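Local atomic coordinates of chorismatase (PDB entry 4BPS), a protein that hydrolyses chorismate to pyruvate and a dihydroxycyclohexadiene carboxylic acid that feeds the biosynthesis of the immunosuppressant polyketides FK506 and FK520. Residues A[295-301]-A[335-341]; A[245-249]-A[265-270]; A[50-54]-A[85-91]. All blocks are in the same frame, centred on the assembly; numbering follows the deposited sequence. Where two conformers were deposited one is given.

In the fold
Contacts 1 and 2 share one sheet and one pocket, and their centres lie 10 Å apart. Strand 337-343 of contact 1 is the antiparallel neighbour of strand 239-249 of contact 2; Ile339 O and Thr245 N lie 2.8 Å apart, a probable hydrogen bond, and Ile339 CD1 packs 3.4 Å from Ala266 CB on the helix. Both touch the bound 3-(2-carboxyethyl)benzoic acid: contact 1 through Glu338, the proton acceptor, whose OE2 is 3.5 Å from Ala246 CB, and contact 2 through Ile248. Contact 3, the joint between two other sheets, lies across the chain's centre, its own centre about 27 Å from that of contact 1 and 34 Å from that of contact 2.

Contact 1. Residues A[295-301]-A[335-341]. With 3EB (3-(2-carboxyethyl)benzoic acid), chain B.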
loop_
_atom_site.group_PDB
_atom_site.type_symbol
_atom_site.label_atom_id
_atom_site.label_comp_id
_atom_site.label_asym_id
_atom_site.label_seq_id
_atom_site.Cartn_x
_atom_site.Cartn_y
_atom_site.Cartn_z
ATOM N N HIS A 295 11.325 6.267 0.054
ATOM C CA HIS A 295 10.487 5.563 1.025
ATOM C C HIS A 295 9.933 4.279 0.425
ATOM O O HIS A 295 8.726 4.005 0.391
ATOM C CB HIS A 295 9.437 6.495 1.635
ATOM C CG HIS A 295 10.092 7.612 2.374
ATOM N ND1 HIS A 295 10.284 8.856 1.807
ATOM C CD2 HIS A 295 10.739 7.630 3.570
ATOM C CE1 HIS A 295 10.993 9.599 2.643
ATOM N NE2 HIS A 295 11.278 8.885 3.720
ATOM N N LEU A 296 10.875 3.469 -0.033
ATOM C CA LEU A 296 10.560 2.195 -0.654
ATOM C C LEU A 296 10.507 1.073 0.360
ATOM O O LEU A 296 11.353 0.994 1.251
ATOM C CB LEU A 296 11.582 1.851 -1.733
ATOM C CG LEU A 296 11.674 2.868 -2.881
ATOM C CD1 LEU A 296 12.879 3.790 -2.737
ATOM C CD2 LEU A 296 11.727 2.140 -4.213
ATOM N N LYS A 297 9.522 0.203 0.186
ATOM C CA LYS A 297 9.483 -1.077 0.880
ATOM C C LYS A 297 9.639 -2.172 -0.161
ATOM O O LYS A 297 8.971 -2.139 -1.203
ATOM C CB LYS A 297 8.197 -1.249 1.686
ATOM C CG LYS A 297 8.193 -0.304 2.904
ATOM C CD LYS A 297 6.849 0.320 3.195
ATOM C CE LYS A 297 5.835 -0.720 3.517
ATOM N NZ LYS A 297 4.432 -0.147 3.450
ATOM N N VAL A 298 10.524 -3.116 0.137
ATOM C CA VAL A 298 10.861 -4.206 -0.759
ATOM C C VAL A 298 10.508 -5.506 -0.017
ATOM O O VAL A 298 11.148 -5.829 0.984
ATOM C CB VAL A 298 12.363 -4.161 -1.142
ATOM C CG1 VAL A 298 12.701 -5.337 -2.064
ATOM C CG2 VAL A 298 12.708 -2.837 -1.809
ATOM N N TYR A 299 9.465 -6.182 -0.490
ATOM C CA TYR A 299 8.982 -7.393 0.146
ATOM C C TYR A 299 9.609 -8.580 -0.538
ATOM O O TYR A 299 9.586 -8.651 -1.776
ATOM C CB TYR A 299 7.474 -7.466 -0.004
ATOM C CG TYR A 299 6.706 -6.246 0.466
ATOM C CD1 TYR A 299 6.500 -5.998 1.824
ATOM C CD2 TYR A 299 6.132 -5.354 -0.449
ATOM C CE1 TYR A 299 5.746 -4.908 2.256
ATOM C CE2 TYR A 299 5.375 -4.259 -0.035
ATOM C CZ TYR A 299 5.183 -4.048 1.329
ATOM O OH TYR A 299 4.421 -3.009 1.796
ATOM N N VAL A 300 10.189 -9.495 0.246
ATOM C CA VAL A 300 10.944 -10.615 -0.306
ATOM C C VAL A 300 10.476 -11.899 0.347
ATOM O O VAL A 300 10.464 -12.020 1.581
ATOM C CB VAL A 300 12.462 -10.443 -0.051
ATOM C CG1 VAL A 300 13.245 -11.570 -0.685
ATOM C CG2 VAL A 300 12.951 -9.075 -0.607
ATOM N N ARG A 301 10.087 -12.875 -0.479
ATOM C CA ARG A 301 9.483 -14.104 0.030
ATOM C C ARG A 301 10.448 -14.977 0.840
ATOM O O ARG A 301 10.070 -15.496 1.904
ATOM C CB ARG A 301 8.910 -14.910 -1.142
ATOM C CG ARG A 301 8.375 -16.301 -0.741
ATOM C CD ARG A 301 7.723 -17.002 -1.926
ATOM N NE ARG A 301 6.550 -16.289 -2.419
ATOM C CZ ARG A 301 5.329 -16.395 -1.884
ATOM N NH1 ARG A 301 5.090 -17.221 -0.866
ATOM N NH2 ARG A 301 4.344 -15.633 -2.365
ATOM N N LEU A 335 5.256 -15.339 -7.072
ATOM C CA LEU A 335 5.917 -14.045 -6.987
ATOM C C LEU A 335 6.852 -14.064 -5.792
ATOM O O LEU A 335 6.472 -14.485 -4.692
ATOM C CB LEU A 335 4.898 -12.905 -6.899
ATOM C CG LEU A 335 4.033 -12.738 -8.158
ATOM C CD1 LEU A 335 2.926 -11.721 -7.899
ATOM C CD2 LEU A 335 4.872 -12.344 -9.388
ATOM N N LEU A 336 8.071 -13.585 -6.021
ATOM C CA LEU A 336 9.163 -13.736 -5.077
ATOM C C LEU A 336 9.609 -12.429 -4.437
ATOM O O LEU A 336 10.376 -12.435 -3.462
ATOM C CB LEU A 336 10.362 -14.353 -5.807
ATOM C CG LEU A 336 10.060 -15.675 -6.527
ATOM C CD1 LEU A 336 11.252 -16.118 -7.357
ATOM C CD2 LEU A 336 9.656 -16.744 -5.534
ATOM N N VAL A 337 9.175 -11.304 -5.018
ATOM C CA VAL A 337 9.634 -9.984 -4.601
ATOM C C VAL A 337 8.656 -8.945 -5.119
ATOM O O VAL A 337 8.075 -9.120 -6.205
ATOM C CB VAL A 337 11.060 -9.708 -5.146
ATOM C CG1 VAL A 337 11.154 -9.861 -6.692
ATOM C CG2 VAL A 337 11.568 -8.318 -4.692
ATOM N N GLU A 338 8.445 -7.871 -4.356
ATOM C CA GLU A 338 7.714 -6.718 -4.860
ATOM C C GLU A 338 8.299 -5.455 -4.239
ATOM O O GLU A 338 8.903 -5.511 -3.162
ATOM C CB GLU A 338 6.246 -6.748 -4.474
ATOM C CG GLU A 338 5.440 -7.725 -5.238
ATOM C CD GLU A 338 3.971 -7.563 -4.926
ATOM O OE1 GLU A 338 3.646 -7.102 -3.789
ATOM O OE2 GLU A 338 3.130 -7.883 -5.774
ATOM N N ILE A 339 8.096 -4.325 -4.908
ATOM C CA ILE A 339 8.610 -3.054 -4.453
ATOM C C ILE A 339 7.516 -1.995 -4.559
ATOM O O ILE A 339 6.850 -1.900 -5.593
ATOM C CB ILE A 339 9.822 -2.610 -5.294
ATOM C CG1 ILE A 339 10.876 -3.716 -5.372
ATOM C CG2 ILE A 339 10.435 -1.331 -4.726
ATOM C CD1 ILE A 339 10.965 -4.386 -6.691
ATOM N N GLU A 340 7.338 -1.202 -3.494
ATOM C CA GLU A 340 6.491 -0.023 -3.533
ATOM C C GLU A 340 7.347 1.196 -3.175
ATOM O O GLU A 340 8.440 1.073 -2.623
ATOM C CB GLU A 340 5.314 -0.144 -2.545
ATOM C CG GLU A 340 5.735 -0.195 -1.095
ATOM C CD GLU A 340 4.551 -0.269 -0.145
ATOM O OE1 GLU A 340 3.810 -1.273 -0.185
ATOM O OE2 GLU A 340 4.349 0.692 0.659
ATOM N N GLY A 341 6.811 2.391 -3.403
ATOM C CA GLY A 341 7.491 3.596 -3.000
ATOM C C GLY A 341 6.704 4.813 -3.471
ATOM O O GLY A 341 5.579 4.694 -3.951
HETATM C C 3EB B . -0.071 -7.811 -9.110
HETATM O O 3EB B . -1.191 -8.306 -9.275
HETATM C CA 3EB B . 0.817 -8.209 -7.965
HETATM O OAB 3EB B . -4.371 -7.061 -4.216
HETATM O OAD 3EB B . -4.044 -5.004 -3.452
HETATM C CAE 3EB B . 0.054 -5.807 -6.252
HETATM C CAF 3EB B . -0.503 -4.663 -5.696
HETATM C CAG 3EB B . -0.570 -7.046 -6.098
HETATM C CAH 3EB B . -1.681 -4.737 -4.971
HETATM C CAL 3EB B . -3.658 -6.043 -4.111
HETATM C CAM 3EB B . -1.766 -7.099 -5.382
HETATM C CAN 3EB B . -2.340 -5.953 -4.831
HETATM O OXT 3EB B . 0.437 -6.964 -9.941
HETATM C C2 3EB B . 0.036 -8.331 -6.639
#
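Two antiparallel neighbours in the mixed sheet that also holds strand 239-249 make this buried contact: strand 296-300 runs beside 337-341 (part of strand 337-343); the axes of these two segments approach to 4.6 Å, with directions 167° apart. Lys297 and Glu340 form a hydrogen-bonded pair (Lys297 N to Glu340 O 3.1 Å, Glu340 N to Lys297 O 3.0 Å), as do Tyr299 and Glu338 (Tyr299 N to Glu338 O 2.8 Å, Glu338 N to Tyr299 O 2.9 Å). Val298-Ile339 and Val300-Val337 are the non-hydrogen-bonded pairs between and beyond them. Past the strand, Arg301 prolongs the pairing: its N reaches Leu336 O at 3.0 Å and its NE reaches Leu335 O at 2.9 Å, while Asn145 takes its NH2.

The two faces differ in character. Val298, Val300, Val337 and Ile339 suit the oily one, with Val298 CG2 4.0 Å from Ile339 CG2, and helices 259-274 and 306-314 pack against it. Gly341 leaves room for Leu296, whose CG a beta-carbon there would strike.

The other face carries Lys297, Tyr299, Glu338 and Glu340. Glu340 OE2 forms a salt bridge with Lys297 NZ (2.9 Å), and its OE1 accepts the hydroxyl of Tyr299 (OH to OE1 2.7 Å); Glu74 also pairs with Lys297, while Trp138 and Thr180 bind Glu340. Glu338, the proton acceptor, instead directs its carboxylate toward the ligand, OE2 lying 3.2 Å from CA of 3EB. Alternation along one strand thus places a charge-compensated glutamate and the catalytic one side by side on the same face, where the latter can act as a base toward bound substrate.

Contact 2. Residues A[245-249]-A[265-270]; sequences TAGIL and VALDNM. With 3EB (3-(2-carboxyethyl)benzoic acid), chain B.
The amide of Asn269 bridges two backbone carbonyls: ND2 donates to Ile248 O at 2.9 Å and to Ala246 O at 3.1 Å. Asparagine suits the place because one NH2 group can serve both acceptors, while its OD1 receives Arg272 and Asn206; chi1 of -83° (m) carries the group from the helix to the strand. The carbonyls sit on either side of Gly247, the centre of an inverse gamma turn (phi/psi -82/75) closed by a weak bond from Ile248 N to Ala246 O, 3.0 Å.

Residues 245-246 and 248-249 are extended; 265-270 is regular helix. The nearest CA atoms are those of Gly247 and Ala266, 4.5 Å apart, which their small size permits. Ala266 CA also makes a CA-H...O contact with Ala246 O, 3.6 Å.

Thr245 (chi1 -58°, m) points toward the helix, its CG2 3.3 Å from Ala266 O and 3.5 Å from Asn269 CB, while its hydroxyl bonds back to Ser243 O. At the other end Val265 CG1 packs on Gly247 CA (3.9 Å) and Leu249 CD2 (4.0 Å).

Ala246 and Ile248 turn their side chains away from the helix; Ile248 (m, t; chi1 -80°, chi2 165°) brings CD1 3.4 Å from OXT of 3EB. This is helix-on-sheet packing at a break in strand 239-249, the helix backing one wall of the chorismatase ligand pocket.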
loop_
_atom_site.group_PDB
_atom_site.type_symbol
_atom_site.label_atom_id
_atom_site.label_comp_id
_atom_site.label_asym_id
_atom_site.label_seq_id
_atom_site.Cartn_x
_atom_site.Cartn_y
_atom_site.Cartn_z
ATOM N N THR A 245 4.748 -3.367 -6.692
ATOM C CA THR A 245 4.989 -3.685 -8.098
ATOM C C THR A 245 5.787 -4.987 -8.196
ATOM O O THR A 245 6.819 -5.119 -7.531
ATOM C CB THR A 245 5.753 -2.519 -8.745
ATOM O OG1 THR A 245 5.002 -1.302 -8.599
ATOM C CG2 THR A 245 5.960 -2.780 -10.247
ATOM N N ALA A 246 5.281 -5.908 -9.007
ATOM C CA ALA A 246 5.824 -7.253 -9.125
ATOM C C ALA A 246 6.446 -7.499 -10.493
ATOM O O ALA A 246 6.300 -6.694 -11.434
ATOM C CB ALA A 246 4.708 -8.273 -8.907
ATOM N N GLY A 247 7.116 -8.649 -10.603
ATOM C CA GLY A 247 7.663 -9.131 -11.869
ATOM C C GLY A 247 6.597 -9.824 -12.710
ATOM O O GLY A 247 6.557 -11.071 -12.800
ATOM N N ILE A 248 5.738 -8.997 -13.297
ATOM C CA ILE A 248 4.633 -9.425 -14.131
ATOM C C ILE A 248 4.716 -8.677 -15.473
ATOM O O ILE A 248 5.136 -7.508 -15.523
ATOM C CB ILE A 248 3.277 -9.104 -13.406
ATOM C CG1 ILE A 248 2.948 -10.164 -12.345
ATOM C CG2 ILE A 248 2.108 -9.002 -14.364
ATOM C CD1 ILE A 248 1.852 -9.752 -11.354
ATOM N N LEU A 249 4.310 -9.355 -16.540
ATOM C CA LEU A 249 4.131 -8.716 -17.850
ATOM C C LEU A 249 2.750 -9.174 -18.344
ATOM O O LEU A 249 2.420 -10.370 -18.319
ATOM C CB LEU A 249 5.322 -8.960 -18.786
ATOM C CG LEU A 249 6.644 -8.278 -18.320
ATOM C CD1 LEU A 249 7.794 -8.698 -19.219
ATOM C CD2 LEU A 249 6.649 -6.703 -18.135
ATOM N N VAL A 265 12.424 -6.897 -13.383
ATOM C CA VAL A 265 11.186 -6.559 -14.067
ATOM C C VAL A 265 10.279 -5.691 -13.189
ATOM O O VAL A 265 9.611 -4.785 -13.679
ATOM C CB VAL A 265 10.456 -7.822 -14.573
ATOM C CG1 VAL A 265 9.063 -7.482 -15.096
ATOM C CG2 VAL A 265 11.296 -8.468 -15.678
ATOM N N ALA A 266 10.234 -5.957 -11.881
ATOM C CA ALA A 266 9.466 -5.111 -10.973
ATOM C C ALA A 266 9.966 -3.673 -11.059
ATOM O O ALA A 266 9.183 -2.723 -11.154
ATOM C CB ALA A 266 9.562 -5.637 -9.544
ATOM N N LEU A 267 11.285 -3.490 -11.002
ATOM C CA LEU A 267 11.866 -2.153 -11.105
ATOM C C LEU A 267 11.594 -1.549 -12.488
ATOM O O LEU A 267 11.324 -0.360 -12.595
ATOM C CB LEU A 267 13.352 -2.219 -10.784
ATOM C CG LEU A 267 13.672 -2.486 -9.308
ATOM C CD1 LEU A 267 15.155 -2.871 -9.154
ATOM C CD2 LEU A 267 13.340 -1.283 -8.466
ATOM N N ASP A 268 11.690 -2.364 -13.549
ATOM C CA ASP A 268 11.329 -1.888 -14.884
ATOM C C ASP A 268 9.881 -1.407 -14.922
ATOM O O ASP A 268 9.579 -0.384 -15.541
ATOM C CB ASP A 268 11.461 -2.986 -15.946
ATOM C CG ASP A 268 12.876 -3.421 -16.229
ATOM O OD1 ASP A 268 13.841 -2.745 -15.834
ATOM O OD2 ASP A 268 12.988 -4.490 -16.890
ATOM N N ASN A 269 8.975 -2.160 -14.292
ATOM C CA ASN A 269 7.567 -1.771 -14.281
ATOM C C ASN A 269 7.385 -0.458 -13.518
ATOM O O ASN A 269 6.636 0.440 -13.950
ATOM C CB ASN A 269 6.720 -2.861 -13.638
ATOM C CG ASN A 269 6.360 -3.984 -14.620
ATOM O OD1 ASN A 269 6.156 -3.734 -15.805
ATOM N ND2 ASN A 269 6.188 -5.205 -14.105
HETATM N N MSE A 270 8.078 -0.297 -12.391
HETATM C CA MSE A 270 8.004 0.946 -11.645
HETATM C C MSE A 270 8.504 2.112 -12.506
HETATM O O MSE A 270 7.880 3.174 -12.535
HETATM C CB MSE A 270 8.828 0.796 -10.363
HETATM C CG MSE A 270 8.945 2.064 -9.549
HETATM SE SE MSE A 270 9.859 1.802 -7.842
HETATM C CE MSE A 270 8.351 1.175 -6.781
HETATM C C 3EB B . -0.071 -7.811 -9.110
HETATM O O 3EB B . -1.191 -8.306 -9.275
HETATM C CA 3EB B . 0.817 -8.209 -7.965
HETATM O OAB 3EB B . -4.371 -7.061 -4.216
HETATM O OAD 3EB B . -4.044 -5.004 -3.452
HETATM C CAE 3EB B . 0.054 -5.807 -6.252
HETATM C CAF 3EB B . -0.503 -4.663 -5.696
HETATM C CAG 3EB B . -0.570 -7.046 -6.098
HETATM C CAH 3EB B . -1.681 -4.737 -4.971
HETATM C CAL 3EB B . -3.658 -6.043 -4.111
HETATM C CAM 3EB B . -1.766 -7.099 -5.382
HETATM C CAN 3EB B . -2.340 -5.953 -4.831
HETATM O OXT 3EB B . 0.437 -6.964 -9.941
HETATM C C2 3EB B . 0.036 -8.331 -6.639
#

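Contact 3. Residues A[50-54]-A[85-91]; sequences DVSLV and GMDNGIA
Val51 lays its CG1 against the methyl of Ala91, 3.4 Å from CB; its CA-to-CB bond points toward the hairpin and the t rotamer (chi1 174°) sets CG1 against Ala91. Two residues on, Leu53 (chi1 -66°, chi2 171°) points the same way, its CD2 4.0 Å from Ala91 CB, its CG 4.1 Å from Met86 CG and its CD1 3.8 Å from Gly85 O. A small alanine suits the position between two branched side chains. Ser52, in the intervening extended position, turns away, leaving its CA 4.2 Å from the selenium of Met86, a selenomethionine.

No hydrogen bond joins the segments. Strand 52-54 runs antiparallel to 85-87 (178°), but the axes stay 7.7 Å apart at closest, too wide for sheet pairing, and Ser52 and Ala91 are the nearest CA pair at 6.0 Å. Segment 85-91 is a tight hairpin: a type I' turn from Asp87 to Ile90, with Asn88 at 54/37 and Gly89 at 85/-8, closed by Asp87 N to Ile90 O and Ile90 N to Asp87 O, both 2.9 Å. Asparagine and glycine tolerate these positive phi angles well.

The contact sets residues 51-53, at and beside the edge strand 52-54 of one sheet, against the hairpin of strands 83-87 and 90-94 in another; Val51 also meets strand 98-105, Pro58 of strand 57-62 touches Leu53 and Ala91, and Ile90 faces helix 112-129.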
loop_
_atom_site.group_PDB
_atom_site.type_symbol
_atom_site.label_atom_id
_atom_site.label_comp_id
_atom_site.label_asym_id
_atom_site.label_seq_id
_atom_site.Cartn_x
_atom_site.Cartn_y
_atom_site.Cartn_z
ATOM N N ASP A 50 -3.525 -4.286 18.333
ATOM C CA ASP A 50 -4.782 -3.670 17.913
ATOM C C ASP A 50 -4.509 -2.322 17.243
ATOM O O ASP A 50 -3.362 -1.885 17.109
ATOM C CB ASP A 50 -5.794 -3.541 19.089
ATOM C CG ASP A 50 -5.441 -2.436 20.112
ATOM O OD1 ASP A 50 -4.347 -1.826 20.054
ATOM O OD2 ASP A 50 -6.289 -2.197 21.005
ATOM N N VAL A 51 -5.580 -1.700 16.762
ATOM C CA VAL A 51 -5.513 -0.348 16.220
ATOM C C VAL A 51 -5.962 0.606 17.327
ATOM O O VAL A 51 -6.988 0.358 17.998
ATOM C CB VAL A 51 -6.445 -0.204 15.020
ATOM C CG1 VAL A 51 -6.489 1.221 14.548
ATOM C CG2 VAL A 51 -6.020 -1.141 13.893
ATOM N N SER A 52 -5.240 1.712 17.507
ATOM C CA SER A 52 -5.608 2.673 18.541
ATOM C C SER A 52 -5.142 4.051 18.107
ATOM O O SER A 52 -4.438 4.192 17.104
ATOM C CB SER A 52 -4.968 2.299 19.894
ATOM O OG SER A 52 -3.571 2.425 19.828
ATOM N N LEU A 53 -5.540 5.062 18.874
ATOM C CA LEU A 53 -4.986 6.410 18.752
ATOM C C LEU A 53 -3.938 6.622 19.835
ATOM O O LEU A 53 -4.174 6.338 21.018
ATOM C CB LEU A 53 -6.074 7.466 18.929
ATOM C CG LEU A 53 -7.149 7.518 17.859
ATOM C CD1 LEU A 53 -8.262 8.452 18.302
ATOM C CD2 LEU A 53 -6.608 8.003 16.495
ATOM N N VAL A 54 -2.785 7.133 19.423
ATOM C CA VAL A 54 -1.761 7.565 20.367
ATOM C C VAL A 54 -1.589 9.062 20.177
ATOM O O VAL A 54 -1.076 9.506 19.141
ATOM C CB VAL A 54 -0.463 6.826 20.113
ATOM C CG1 VAL A 54 0.652 7.336 21.052
ATOM C CG2 VAL A 54 -0.702 5.338 20.294
ATOM N N GLY A 85 -10.223 10.373 15.514
ATOM C CA GLY A 85 -11.275 9.601 16.145
ATOM C C GLY A 85 -11.179 8.140 15.800
ATOM O O GLY A 85 -10.236 7.719 15.133
HETATM N N MSE A 86 -12.138 7.380 16.309
HETATM C CA MSE A 86 -12.264 5.970 15.989
HETATM C C MSE A 86 -13.729 5.681 15.677
HETATM O O MSE A 86 -14.614 6.039 16.467
HETATM C CB MSE A 86 -11.802 5.119 17.161
HETATM C CG MSE A 86 -10.291 4.934 17.297
HETATM SE SE MSE A 86 -9.707 3.192 18.050
HETATM C CE MSE A 86 -11.424 2.280 18.050
ATOM N N ASP A 87 -13.986 5.036 14.543
ATOM C CA ASP A 87 -15.339 4.688 14.137
ATOM C C ASP A 87 -15.288 3.335 13.471
ATOM O O ASP A 87 -14.504 3.138 12.552
ATOM C CB ASP A 87 -15.869 5.706 13.133
ATOM C CG ASP A 87 -16.193 7.032 13.777
ATOM O OD1 ASP A 87 -17.311 7.138 14.333
ATOM O OD2 ASP A 87 -15.345 7.949 13.741
ATOM N N ASN A 88 -16.128 2.407 13.929
ATOM C CA ASN A 88 -16.230 1.091 13.303
ATOM C C ASN A 88 -14.885 0.380 13.195
ATOM O O ASN A 88 -14.627 -0.304 12.200
ATOM C CB ASN A 88 -16.869 1.225 11.908
ATOM C CG ASN A 88 -18.313 1.654 11.977
ATOM O OD1 ASN A 88 -19.105 1.076 12.731
ATOM N ND2 ASN A 88 -18.672 2.666 11.199
ATOM N N GLY A 89 -14.037 0.538 14.217
ATOM C CA GLY A 89 -12.724 -0.088 14.241
ATOM C C GLY A 89 -11.644 0.689 13.525
ATOM O O GLY A 89 -10.496 0.298 13.573
ATOM N N ILE A 90 -12.017 1.760 12.824
ATOM C CA ILE A 90 -11.054 2.551 12.065
ATOM C C ILE A 90 -10.557 3.685 12.945
ATOM O O ILE A 90 -11.362 4.541 13.360
ATOM C CB ILE A 90 -11.695 3.151 10.792
ATOM C CG1 ILE A 90 -12.380 2.083 9.921
ATOM C CG2 ILE A 90 -10.633 3.919 9.993
ATOM C CD1 ILE A 90 -13.320 2.674 8.856
ATOM N N ALA A 91 -9.250 3.716 13.211
ATOM C CA ALA A 91 -8.644 4.881 13.833
ATOM C C ALA A 91 -8.212 5.822 12.732
ATOM O O ALA A 91 -7.571 5.386 11.777
ATOM C CB ALA A 91 -7.469 4.489 14.715
#